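Local coordinates for protein isocitrate dehydrogenase [NAD] subunit 1 (Saccharomyces cerevisiae, PDB 3BLX) that forms, with subunit 2, the octameric mitochondrial enzyme that oxidatively decarboxylates isocitrate to 2-oxoglutarate with NAD(+) in the citric acid cycle, and also binds mitochondrial mRNA leaders, at residues E[74-80]-E[265-271]; E[87-91]-E[134-138]; E[163-167]-E[201-206]; E[174-178]-E[209-213]; E[190-194]-E[234-239]. Numbering follows the deposited sequence.

How the interactions relate
Interaction 1 pairs strands 75-80 and 267-269, and the chain between them contains the other four contacts. Interactions 3 and 4 lie side by side, centres about 9 Å apart, where Phe167 CE1 meets Val178 CB at 3.6 Å: helices 156-172 and 190-205 cover the strands paired in interaction 4. Interaction 5 uses the other end of helix 190-205 and joins this layer through Val234 CG2, 3.5 Å from both Val178 CG1 and Ala166 CB. Interactions 2 and 5 touch through Glu135 N and Ser237 OG, 3.0 Å apart. Both lie beside the probable active site: Phe136 is near the probable substrate-binding residues Arg98 and Arg129, and Tyr239 is near Lys183, probably critical for catalysis.

Interaction 1 of 5, residues E[74-80]-E[265-271]; sequences KIGLKGL and DYAVFEP
Lys74, Lys78 and Phe269 bury the most surface where strand 75-80 runs parallel to strand 267-269, their short axes 4.5 Å apart at closest and inclined by 31°. The register pairs Ile75 with Ala267, Gly76 with Val268 and Leu77 with Phe269. Lys74, with positive phi (78/-21), has just left helix 60-73; its O accepts from Ala267 N at 3.0 Å, and its aliphatic CD lies 3.5 Å from Tyr266 CE2, while its NZ bonds to the Lys71 carbonyl. Gly76 N then donates to Ala267 O (3.0 Å), and Gly76 O accepts from Phe269 N (2.7 Å). Phe269 (chi1 m) shares a sheet face with Ile75, Ala267 and Leu77; its CE2 is 4.2 Å from Ile75 CG2, and helix 289-302 packs on this apolar side. Phe269 O accepts from Lys78 N at 2.8 Å. Lys78 (chi1 and chi2 t) bends at chi4 (p) to bring NZ 3.3 Å from Glu270 OE1 in a salt bridge; it also bridges to Asp86, and Glu270 to Arg274. This is parallel pairing within the mixed sheet of the isocitrate/isopropylmalate dehydrogenase fold. The chemistry implies a backbone-bonded, apolar junction whose buried lysine and glutamate are balanced by a small charge network.

Interaction 2 of 5, residues E[87-91]-E[134-138]; sequences QTGHG and GEFSG
Two turns meet here, the Phe136 ring packing on His90 and on the carbonyls of Thr88 and Gly89. In segment 87-91 a weakly bonded helix gives way at Gly89 (phi/psi 103/10), the first residue off helical angles, and Gly91 occupies the N-cap position of the next helix; the angles of Gly89 and Gly91 would jam a CB against the preceding carbonyl. Segment 134-138 makes a 3-10 turn at Glu135-Phe136, with Ser137 N bonded to Gly134 O at 3.3 Å. The nearest CA atoms, of His90 and Phe136, are 7.8 Å apart. The aromatic contact is oblique: both residues are chi1 m, their ring centroids lie 5.3 Å apart with planes at 54°, and His90 NE2 is 3.8 Å from Phe136 CD2. Thr88 O and Gly89 O each approach Phe136 CE2 to 3.9 Å, and Glu135 OE2 reaches the imidazole edge, 3.5 Å from His90 CE1. Thr88 OG1 bonds mainly to the Pro84 carbonyl and only weakly to His90 ND1, 3.4 Å away. Arg98, a probable substrate-binding residue, makes a cation-pi contact with Phe136 and bonds to Gly89 O, consistent with a place next to the substrate site. The chemistry implies van der Waals and aromatic cohesion between the turns.

Interaction 3 of 5, residues E[163-167]-E[201-206]; sequences ARFAF and IGQKEY
Arg164 and Glu205 supply the charged edge of this helix-helix contact. Segments 163-167 and 201-205 cross at -63° with their axes 10.8 Å apart at closest. Arg164, chi1 m with chi2 and chi3 t, gives its NH2 to Glu205 OE2 at 2.9 Å and its NE to Glu205 OE1 at 3.3 Å, so one guanidinium edge satisfies both carboxylate oxygens in a bidentate salt bridge. Ile201 CD1 lies over a guanidinium face, 3.7 Å from Arg164 NH2. The helices are neighbours in the alpha/beta fold, 190-205 being the crossover helix between strands 177-182 and 210-215. Phe167 fits between the two helices: its CZ meets Gly202 CA at 3.6 Å, where a CB would crowd it, and its CD2 lies 4.0 Å from Ile201 CG2. Tyr206, just past the helix, turns a ring face to Phe167, whose CB sits 3.4 Å from the ring centroid in a CH-pi contact. Tyr206 N is satisfied by Gly202 O at 3.1 Å, and its hydroxyl bonds to Asp168.

Interaction 4 of 5, residues E[174-178]-E[209-213]; sequences NRKSV and IDVSS
This contact belongs to a beta-alpha-beta unit, strand 177-182, helix 190-205 and strand 210-215, whose two strands lie side by side and parallel. The touching backbones diverge by 33°, with Ser177 opposite Asp210 (CA-CA 4.8 Å) and Val178 opposite Val211. Asp210 N donates to Lys176 O at 3.1 Å, Val178 N to Asp210 O at 2.9 Å, and Ser212 N weakly to Val178 O at 3.2 Å, the alternation expected of parallel pairing. Before the strand, Asn174 has positive phi (47/49) as the C-prime residue of the Schellman motif ending helix 156-172. As in other parallel crossovers, one sheet face is packed by helices: Val178 and Val211 point to it and meet Phe167 of helix 156-172, while Val211 also touches Thr199 of the crossover helix. Ile209, just before its strand, adds CG2 at 4.0 Å from Val178 CG2, and the branched aliphatic chains of Val178 and Ile209, both buried, suit the helix-covered face. Ser177 and Asp210 point to the other face, where polar groups are tolerated near solvent. Arg175 turns from the pair to bridge Asp231 and Asp124, and Asp231 also accepts from the backbone N atoms of Lys176 and Ser177.

Interaction 5 of 5, residues E[190-194]-E[234-239]; sequences GDGLF and VTPSMY
A mainly side-chain contact, buried beside the probable active site, joins the first turn of helix 190-205 to the end of strand 232-235 and the start of helix 237-251. The nearest CA atoms, of Phe194 and Pro236, are 8.1 Å apart. Asp191 (chi1 m) points toward the other segment, and its OD2 accepts a hydrogen bond from Tyr239 OH at 2.9 Å; the same oxygen also takes the backbone N of Lys183. In this dehydrogenase fold the strand-to-helix turn thus comes close to Lys183, probably the catalytic lysine, whose side chain lies about 3 Å from that of Tyr239. Phe194 (chi1 t) fills the apolar part: Pro236 CD lies over its ring face, 3.9 Å from the centroid in a CH-pi contact, and Phe194 CZ is 4.4 Å from Val234 CG1. Proline suits this turn because its CD methylene, polarised by the adjacent nitrogen, faces the phenyl. Thr235 points away, its OG1 donating to Pro236 O at 3.1 Å. A subunit 2 chain packs Ile249 on Tyr239.

Interaction 1 of 5, residues E[74-80]-E[265-271]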
# COMPACT_ATOMS: atom_id res chain seq x y z
N LYS E 74 9.55 18.92 -3.34
CA LYS E 74 8.87 18.56 -4.60
C LYS E 74 9.35 19.28 -5.85
O LYS E 74 9.12 18.82 -6.94
CB LYS E 74 7.34 18.70 -4.50
CG LYS E 74 6.71 18.13 -3.23
CD LYS E 74 7.01 16.68 -3.08
CE LYS E 74 6.05 16.01 -2.11
NZ LYS E 74 6.19 16.61 -0.75
N ILE E 75 9.98 20.44 -5.68
CA ILE E 75 10.45 21.25 -6.79
C ILE E 75 11.94 21.53 -6.64
O ILE E 75 12.43 21.82 -5.55
CB ILE E 75 9.68 22.59 -6.86
CG1 ILE E 75 8.20 22.30 -6.98
CG2 ILE E 75 10.06 23.34 -8.11
CD1 ILE E 75 7.85 21.48 -8.23
N GLY E 76 12.67 21.48 -7.74
CA GLY E 76 14.10 21.72 -7.68
C GLY E 76 14.69 22.46 -8.86
O GLY E 76 14.17 22.41 -9.97
N LEU E 77 15.78 23.16 -8.60
CA LEU E 77 16.53 23.84 -9.65
C LEU E 77 17.93 23.27 -9.57
O LEU E 77 18.55 23.26 -8.51
CB LEU E 77 16.56 25.36 -9.43
CG LEU E 77 16.52 26.25 -10.67
CD1 LEU E 77 17.38 27.46 -10.48
CD2 LEU E 77 17.00 25.54 -11.87
N LYS E 78 18.42 22.80 -10.70
CA LYS E 78 19.65 22.05 -10.71
C LYS E 78 20.62 22.61 -11.74
O LYS E 78 20.25 22.86 -12.87
CB LYS E 78 19.31 20.58 -10.97
CG LYS E 78 20.43 19.73 -11.47
CD LYS E 78 20.08 18.27 -11.27
CE LYS E 78 20.63 17.38 -12.41
NZ LYS E 78 22.04 17.71 -12.79
N GLY E 79 21.88 22.81 -11.32
CA GLY E 79 22.95 23.23 -12.23
C GLY E 79 23.63 22.07 -12.95
O GLY E 79 23.02 21.02 -13.16
N LEU E 80 24.88 22.25 -13.34
CA LEU E 80 25.57 21.20 -14.09
C LEU E 80 26.82 20.69 -13.40
O LEU E 80 27.46 21.43 -12.67
CB LEU E 80 26.00 21.71 -15.46
CG LEU E 80 24.95 22.04 -16.50
CD1 LEU E 80 23.72 21.16 -16.27
CD2 LEU E 80 24.63 23.52 -16.43
N ASP E 265 5.00 13.38 -9.01
CA ASP E 265 5.01 14.20 -7.81
C ASP E 265 6.15 15.22 -7.74
O ASP E 265 6.16 16.06 -6.85
CB ASP E 265 5.11 13.30 -6.57
CG ASP E 265 3.92 12.34 -6.45
OD1 ASP E 265 2.77 12.79 -6.68
OD2 ASP E 265 4.13 11.14 -6.10
N TYR E 266 7.11 15.13 -8.65
CA TYR E 266 8.31 15.94 -8.56
C TYR E 266 8.63 16.65 -9.87
O TYR E 266 8.25 16.19 -10.95
CB TYR E 266 9.50 15.08 -8.14
CG TYR E 266 9.25 14.27 -6.90
CD1 TYR E 266 8.96 12.92 -6.99
CD2 TYR E 266 9.24 14.85 -5.65
CE1 TYR E 266 8.70 12.17 -5.88
CE2 TYR E 266 8.98 14.11 -4.52
CZ TYR E 266 8.70 12.76 -4.64
OH TYR E 266 8.43 12.00 -3.51
N ALA E 267 9.30 17.78 -9.78
CA ALA E 267 9.76 18.46 -10.97
C ALA E 267 11.13 19.03 -10.66
O ALA E 267 11.38 19.55 -9.58
CB ALA E 267 8.80 19.55 -11.37
N VAL E 268 12.03 18.92 -11.62
CA VAL E 268 13.37 19.45 -11.43
C VAL E 268 13.75 20.21 -12.69
O VAL E 268 13.72 19.66 -13.79
CB VAL E 268 14.38 18.30 -11.21
CG1 VAL E 268 15.81 18.82 -11.32
CG2 VAL E 268 14.16 17.62 -9.87
N PHE E 269 14.12 21.47 -12.53
CA PHE E 269 14.41 22.33 -13.67
C PHE E 269 15.90 22.51 -13.87
O PHE E 269 16.64 22.61 -12.90
CB PHE E 269 13.69 23.67 -13.53
CG PHE E 269 12.20 23.52 -13.52
CD1 PHE E 269 11.47 23.65 -14.68
CD2 PHE E 269 11.55 23.15 -12.36
CE1 PHE E 269 10.11 23.48 -14.67
CE2 PHE E 269 10.19 22.97 -12.34
CZ PHE E 269 9.46 23.14 -13.51
N GLU E 270 16.33 22.50 -15.13
CA GLU E 270 17.76 22.42 -15.46
C GLU E 270 17.94 22.57 -16.94
O GLU E 270 17.08 22.16 -17.71
CB GLU E 270 18.35 21.07 -15.03
CG GLU E 270 18.17 19.97 -16.06
CD GLU E 270 19.10 18.76 -15.85
OE1 GLU E 270 20.16 18.91 -15.20
OE2 GLU E 270 18.78 17.65 -16.34
N PRO E 271 19.06 23.15 -17.36
CA PRO E 271 19.37 23.36 -18.78
C PRO E 271 19.22 22.07 -19.61
O PRO E 271 19.73 21.00 -19.25
CB PRO E 271 20.83 23.81 -18.75
CG PRO E 271 21.02 24.40 -17.41
CD PRO E 271 20.16 23.59 -16.48

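Interaction 2 of 5, residues E[87-91]-E[134-138]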
# COMPACT_ATOMS: atom_id res chain seq x y z
N GLN E 87 26.26 14.90 -18.21
CA GLN E 87 25.82 15.35 -19.53
C GLN E 87 25.02 14.30 -20.32
O GLN E 87 24.27 14.63 -21.24
CB GLN E 87 27.02 15.84 -20.35
CG GLN E 87 27.78 17.01 -19.70
CD GLN E 87 29.06 17.38 -20.44
OE1 GLN E 87 29.48 16.69 -21.37
NE2 GLN E 87 29.67 18.49 -20.03
N THR E 88 25.19 13.03 -19.97
CA THR E 88 24.51 11.95 -20.69
C THR E 88 23.26 11.42 -19.96
O THR E 88 22.45 10.70 -20.56
CB THR E 88 25.48 10.79 -21.03
OG1 THR E 88 26.14 10.35 -19.84
CG2 THR E 88 26.53 11.26 -22.02
N GLY E 89 23.11 11.78 -18.69
CA GLY E 89 21.96 11.36 -17.90
C GLY E 89 22.27 10.23 -16.93
O GLY E 89 21.37 9.66 -16.34
N HIS E 90 23.54 9.91 -16.78
CA HIS E 90 23.95 8.89 -15.83
C HIS E 90 24.63 9.56 -14.63
O HIS E 90 24.51 10.77 -14.42
CB HIS E 90 24.85 7.87 -16.49
CG HIS E 90 24.22 7.15 -17.66
ND1 HIS E 90 24.40 7.54 -18.97
CD2 HIS E 90 23.42 6.05 -17.70
CE1 HIS E 90 23.74 6.72 -19.77
NE2 HIS E 90 23.14 5.81 -19.03
N GLY E 91 25.34 8.79 -13.83
CA GLY E 91 25.93 9.37 -12.63
C GLY E 91 24.91 9.46 -11.51
O GLY E 91 23.73 9.68 -11.75
N GLY E 134 14.85 1.80 -21.53
CA GLY E 134 15.81 1.74 -22.61
C GLY E 134 17.23 1.85 -22.11
O GLY E 134 17.70 1.02 -21.32
N GLU E 135 17.90 2.90 -22.56
CA GLU E 135 19.28 3.20 -22.17
C GLU E 135 19.47 3.22 -20.65
O GLU E 135 20.49 2.79 -20.13
CB GLU E 135 19.71 4.54 -22.78
CG GLU E 135 21.18 4.88 -22.58
CD GLU E 135 21.69 5.97 -23.52
OE1 GLU E 135 21.24 6.04 -24.68
OE2 GLU E 135 22.57 6.75 -23.08
N PHE E 136 18.45 3.69 -19.92
CA PHE E 136 18.57 3.93 -18.50
C PHE E 136 18.18 2.79 -17.56
O PHE E 136 18.20 2.97 -16.34
CB PHE E 136 17.78 5.17 -18.11
CG PHE E 136 18.19 6.38 -18.87
CD1 PHE E 136 17.28 7.05 -19.66
CD2 PHE E 136 19.51 6.85 -18.81
CE1 PHE E 136 17.68 8.18 -20.37
CE2 PHE E 136 19.90 7.96 -19.52
CZ PHE E 136 19.00 8.64 -20.29
N SER E 137 17.85 1.61 -18.10
CA SER E 137 17.49 0.46 -17.27
C SER E 137 18.00 -0.88 -17.83
O SER E 137 17.50 -1.96 -17.51
CB SER E 137 15.97 0.38 -17.07
OG SER E 137 15.29 -0.11 -18.23
N GLY E 138 19.01 -0.83 -18.68
CA GLY E 138 19.48 -2.09 -19.23
C GLY E 138 20.09 -3.12 -18.28
O GLY E 138 19.86 -3.14 -17.06

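Interaction 3 of 5, residues E[163-167]-E[201-206]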
# COMPACT_ATOMS: atom_id res chain seq x y z
N ALA E 163 3.68 9.14 -23.69
CA ALA E 163 2.74 9.61 -24.70
C ALA E 163 1.76 10.63 -24.12
O ALA E 163 1.53 11.69 -24.70
CB ALA E 163 1.96 8.46 -25.27
N ARG E 164 1.17 10.31 -22.97
CA ARG E 164 0.16 11.20 -22.43
C ARG E 164 0.84 12.46 -21.98
O ARG E 164 0.27 13.56 -22.08
CB ARG E 164 -0.62 10.55 -21.28
CG ARG E 164 -1.45 9.39 -21.77
CD ARG E 164 -2.38 8.83 -20.71
NE ARG E 164 -3.24 7.83 -21.33
CZ ARG E 164 -3.11 6.52 -21.16
NH1 ARG E 164 -2.18 6.01 -20.35
NH2 ARG E 164 -3.94 5.71 -21.79
N PHE E 165 2.06 12.32 -21.51
CA PHE E 165 2.79 13.50 -21.08
C PHE E 165 2.99 14.45 -22.26
O PHE E 165 2.73 15.65 -22.15
CB PHE E 165 4.16 13.16 -20.49
CG PHE E 165 4.93 14.36 -20.09
CD1 PHE E 165 4.84 14.86 -18.80
CD2 PHE E 165 5.69 15.05 -21.03
CE1 PHE E 165 5.52 16.01 -18.44
CE2 PHE E 165 6.37 16.20 -20.69
CZ PHE E 165 6.29 16.69 -19.38
N ALA E 166 3.47 13.90 -23.36
CA ALA E 166 3.73 14.67 -24.57
C ALA E 166 2.46 15.34 -25.10
O ALA E 166 2.47 16.54 -25.45
CB ALA E 166 4.35 13.80 -25.65
N PHE E 167 1.36 14.60 -25.15
CA PHE E 167 0.12 15.16 -25.66
C PHE E 167 -0.44 16.20 -24.72
O PHE E 167 -0.87 17.26 -25.17
CB PHE E 167 -0.88 14.06 -25.95
CG PHE E 167 -0.56 13.28 -27.18
CD1 PHE E 167 -0.51 13.91 -28.42
CD2 PHE E 167 -0.29 11.93 -27.10
CE1 PHE E 167 -0.23 13.19 -29.57
CE2 PHE E 167 0.00 11.20 -28.26
CZ PHE E 167 0.04 11.84 -29.50
N ILE E 201 -2.82 6.55 -28.86
CA ILE E 201 -3.20 7.48 -27.81
C ILE E 201 -3.52 8.84 -28.41
O ILE E 201 -4.33 9.61 -27.87
CB ILE E 201 -2.11 7.59 -26.76
CG1 ILE E 201 -2.01 6.25 -26.02
CG2 ILE E 201 -2.38 8.76 -25.81
CD1 ILE E 201 -1.56 6.36 -24.57
N GLY E 202 -2.91 9.11 -29.56
CA GLY E 202 -3.17 10.33 -30.30
C GLY E 202 -4.57 10.40 -30.89
O GLY E 202 -5.31 11.37 -30.69
N GLN E 203 -4.95 9.35 -31.62
CA GLN E 203 -6.26 9.28 -32.27
C GLN E 203 -7.45 9.16 -31.32
O GLN E 203 -8.49 9.78 -31.54
CB GLN E 203 -6.26 8.17 -33.33
CG GLN E 203 -5.29 8.44 -34.47
CD GLN E 203 -4.88 7.18 -35.22
OE1 GLN E 203 -5.16 6.06 -34.77
NE2 GLN E 203 -4.22 7.36 -36.36
N LYS E 204 -7.30 8.38 -30.24
CA LYS E 204 -8.39 8.13 -29.30
C LYS E 204 -8.53 9.21 -28.25
O LYS E 204 -9.65 9.57 -27.88
CB LYS E 204 -8.26 6.76 -28.63
CG LYS E 204 -8.22 5.59 -29.61
CD LYS E 204 -8.10 4.24 -28.90
CE LYS E 204 -7.83 3.11 -29.91
NZ LYS E 204 -7.40 1.84 -29.26
N GLU E 205 -7.43 9.74 -27.74
CA GLU E 205 -7.52 10.66 -26.60
C GLU E 205 -7.22 12.14 -26.92
O GLU E 205 -7.56 13.03 -26.13
CB GLU E 205 -6.67 10.18 -25.42
CG GLU E 205 -6.83 8.71 -25.04
CD GLU E 205 -6.07 8.34 -23.75
OE1 GLU E 205 -5.68 9.26 -22.98
OE2 GLU E 205 -5.85 7.13 -23.52
N TYR E 206 -6.58 12.40 -28.05
CA TYR E 206 -6.18 13.77 -28.40
C TYR E 206 -6.39 14.03 -29.90
O TYR E 206 -5.43 14.09 -30.68
CB TYR E 206 -4.71 14.04 -27.98
CG TYR E 206 -4.43 13.80 -26.50
CD1 TYR E 206 -4.09 12.54 -26.02
CD2 TYR E 206 -4.48 14.85 -25.57
CE1 TYR E 206 -3.84 12.31 -24.68
CE2 TYR E 206 -4.22 14.63 -24.21
CZ TYR E 206 -3.90 13.36 -23.77
OH TYR E 206 -3.65 13.14 -22.42

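Interaction 4 of 5, residues E[174-178]-E[209-213]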
# COMPACT_ATOMS: atom_id res chain seq x y z
N ASN E 174 -0.41 24.91 -26.53
CA ASN E 174 -0.95 25.11 -27.88
C ASN E 174 -0.00 24.74 -29.00
O ASN E 174 0.21 25.52 -29.94
CB ASN E 174 -1.45 26.55 -28.06
CG ASN E 174 -2.74 26.82 -27.28
OD1 ASN E 174 -3.84 26.52 -27.76
ND2 ASN E 174 -2.60 27.38 -26.08
N ARG E 175 0.58 23.55 -28.90
CA ARG E 175 1.33 22.99 -30.00
C ARG E 175 0.37 22.12 -30.79
O ARG E 175 -0.59 21.57 -30.23
CB ARG E 175 2.50 22.17 -29.47
CG ARG E 175 3.81 22.93 -29.43
CD ARG E 175 3.72 24.15 -28.55
NE ARG E 175 4.95 24.96 -28.53
CZ ARG E 175 5.99 24.86 -29.36
NH1 ARG E 175 5.99 23.98 -30.36
NH2 ARG E 175 7.03 25.66 -29.21
N LYS E 176 0.59 22.00 -32.09
CA LYS E 176 -0.38 21.33 -32.94
C LYS E 176 0.11 20.02 -33.51
O LYS E 176 -0.68 19.24 -34.02
CB LYS E 176 -0.86 22.28 -34.05
CG LYS E 176 -1.91 23.27 -33.57
CD LYS E 176 -1.78 24.63 -34.23
CE LYS E 176 -2.61 25.66 -33.47
NZ LYS E 176 -2.65 26.97 -34.17
N SER E 177 1.41 19.76 -33.39
CA SER E 177 2.00 18.52 -33.91
C SER E 177 2.83 17.78 -32.89
O SER E 177 3.67 18.35 -32.21
CB SER E 177 2.86 18.79 -35.15
OG SER E 177 2.10 18.70 -36.34
N VAL E 178 2.59 16.48 -32.79
CA VAL E 178 3.43 15.60 -32.01
C VAL E 178 3.94 14.51 -32.92
O VAL E 178 3.14 13.79 -33.53
CB VAL E 178 2.65 14.98 -30.85
CG1 VAL E 178 3.43 13.81 -30.24
CG2 VAL E 178 2.35 16.03 -29.80
N ILE E 209 -4.96 17.09 -32.01
CA ILE E 209 -3.52 17.13 -32.23
C ILE E 209 -3.07 16.14 -33.31
O ILE E 209 -3.41 14.95 -33.27
CB ILE E 209 -2.76 16.90 -30.92
CG1 ILE E 209 -3.03 18.04 -29.96
CG2 ILE E 209 -1.27 16.78 -31.20
CD1 ILE E 209 -2.44 17.83 -28.60
N ASP E 210 -2.29 16.64 -34.25
CA ASP E 210 -1.75 15.82 -35.33
C ASP E 210 -0.65 14.90 -34.84
O ASP E 210 0.40 15.37 -34.38
CB ASP E 210 -1.17 16.70 -36.45
CG ASP E 210 -2.25 17.32 -37.33
OD1 ASP E 210 -3.44 17.29 -36.95
OD2 ASP E 210 -1.89 17.85 -38.41
N VAL E 211 -0.88 13.60 -34.96
CA VAL E 211 0.16 12.62 -34.64
C VAL E 211 0.89 12.20 -35.91
O VAL E 211 0.31 12.22 -36.99
CB VAL E 211 -0.44 11.37 -34.03
CG1 VAL E 211 0.60 10.67 -33.18
CG2 VAL E 211 -1.68 11.72 -33.21
N SER E 212 2.15 11.80 -35.79
CA SER E 212 2.91 11.36 -36.95
C SER E 212 4.11 10.56 -36.49
O SER E 212 4.37 10.45 -35.30
CB SER E 212 3.35 12.55 -37.81
OG SER E 212 3.57 13.73 -37.03
N SER E 213 4.85 9.99 -37.43
CA SER E 213 5.95 9.11 -37.08
C SER E 213 7.09 9.40 -38.02
O SER E 213 6.90 9.80 -39.18
CB SER E 213 5.57 7.63 -37.23
OG SER E 213 4.42 7.32 -36.45

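Interaction 5 of 5, residues E[190-194]-E[234-239]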
# COMPACT_ATOMS: atom_id res chain seq x y z
N GLY E 190 10.00 -3.67 -30.47
CA GLY E 190 10.17 -2.68 -29.42
C GLY E 190 9.83 -1.26 -29.84
O GLY E 190 9.04 -0.57 -29.18
N ASP E 191 10.42 -0.81 -30.94
CA ASP E 191 10.15 0.54 -31.43
C ASP E 191 8.84 0.57 -32.21
O ASP E 191 8.25 1.63 -32.41
CB ASP E 191 11.34 1.11 -32.23
CG ASP E 191 12.47 1.63 -31.32
OD1 ASP E 191 12.62 1.14 -30.17
OD2 ASP E 191 13.22 2.52 -31.77
N GLY E 192 8.37 -0.60 -32.64
CA GLY E 192 7.03 -0.74 -33.19
C GLY E 192 6.00 -0.44 -32.11
O GLY E 192 5.06 0.33 -32.32
N LEU E 193 6.18 -1.05 -30.95
CA LEU E 193 5.34 -0.77 -29.78
C LEU E 193 5.25 0.72 -29.48
O LEU E 193 4.16 1.27 -29.26
CB LEU E 193 5.93 -1.48 -28.58
CG LEU E 193 5.16 -1.45 -27.26
CD1 LEU E 193 3.86 -2.19 -27.41
CD2 LEU E 193 5.98 -2.07 -26.14
N PHE E 194 6.41 1.36 -29.46
CA PHE E 194 6.51 2.80 -29.23
C PHE E 194 5.71 3.66 -30.23
O PHE E 194 4.85 4.45 -29.82
CB PHE E 194 7.97 3.23 -29.24
CG PHE E 194 8.17 4.62 -28.72
CD1 PHE E 194 8.31 4.85 -27.34
CD2 PHE E 194 8.21 5.70 -29.59
CE1 PHE E 194 8.48 6.14 -26.86
CE2 PHE E 194 8.38 7.00 -29.11
CZ PHE E 194 8.51 7.22 -27.74
N VAL E 234 8.64 13.33 -29.59
CA VAL E 234 8.68 12.39 -28.47
C VAL E 234 9.54 11.20 -28.83
O VAL E 234 9.29 10.56 -29.84
CB VAL E 234 7.31 11.80 -28.17
CG1 VAL E 234 7.26 11.35 -26.73
CG2 VAL E 234 6.24 12.80 -28.46
N THR E 235 10.54 10.89 -28.02
CA THR E 235 11.44 9.80 -28.35
C THR E 235 11.84 9.01 -27.12
O THR E 235 11.77 9.51 -26.01
CB THR E 235 12.73 10.32 -29.01
OG1 THR E 235 13.55 10.94 -28.02
CG2 THR E 235 12.41 11.36 -30.04
N PRO E 236 12.24 7.76 -27.33
CA PRO E 236 12.84 6.92 -26.30
C PRO E 236 14.12 7.58 -25.78
O PRO E 236 14.64 8.52 -26.37
CB PRO E 236 13.20 5.64 -27.05
CG PRO E 236 12.27 5.61 -28.22
CD PRO E 236 12.10 7.04 -28.61
N SER E 237 14.62 7.08 -24.67
CA SER E 237 15.87 7.55 -24.12
C SER E 237 17.01 7.68 -25.15
O SER E 237 17.69 8.71 -25.20
CB SER E 237 16.30 6.60 -23.00
OG SER E 237 16.17 5.24 -23.41
N MET E 238 17.22 6.64 -25.96
CA MET E 238 18.44 6.53 -26.77
C MET E 238 18.59 7.56 -27.89
O MET E 238 19.71 7.86 -28.29
CB MET E 238 18.64 5.10 -27.31
CG MET E 238 17.36 4.36 -27.68
SD MET E 238 16.51 3.56 -26.27
CE MET E 238 15.14 2.79 -27.12
N TYR E 239 17.49 8.12 -28.39
CA TYR E 239 17.58 9.05 -29.51
C TYR E 239 17.41 10.51 -29.09
O TYR E 239 17.56 11.42 -29.89
CB TYR E 239 16.54 8.71 -30.58
CG TYR E 239 16.41 7.24 -30.89
CD1 TYR E 239 17.54 6.45 -31.11
CD2 TYR E 239 15.16 6.63 -30.97
CE1 TYR E 239 17.44 5.10 -31.39
CE2 TYR E 239 15.04 5.29 -31.25
CZ TYR E 239 16.18 4.52 -31.46
OH TYR E 239 16.05 3.18 -31.73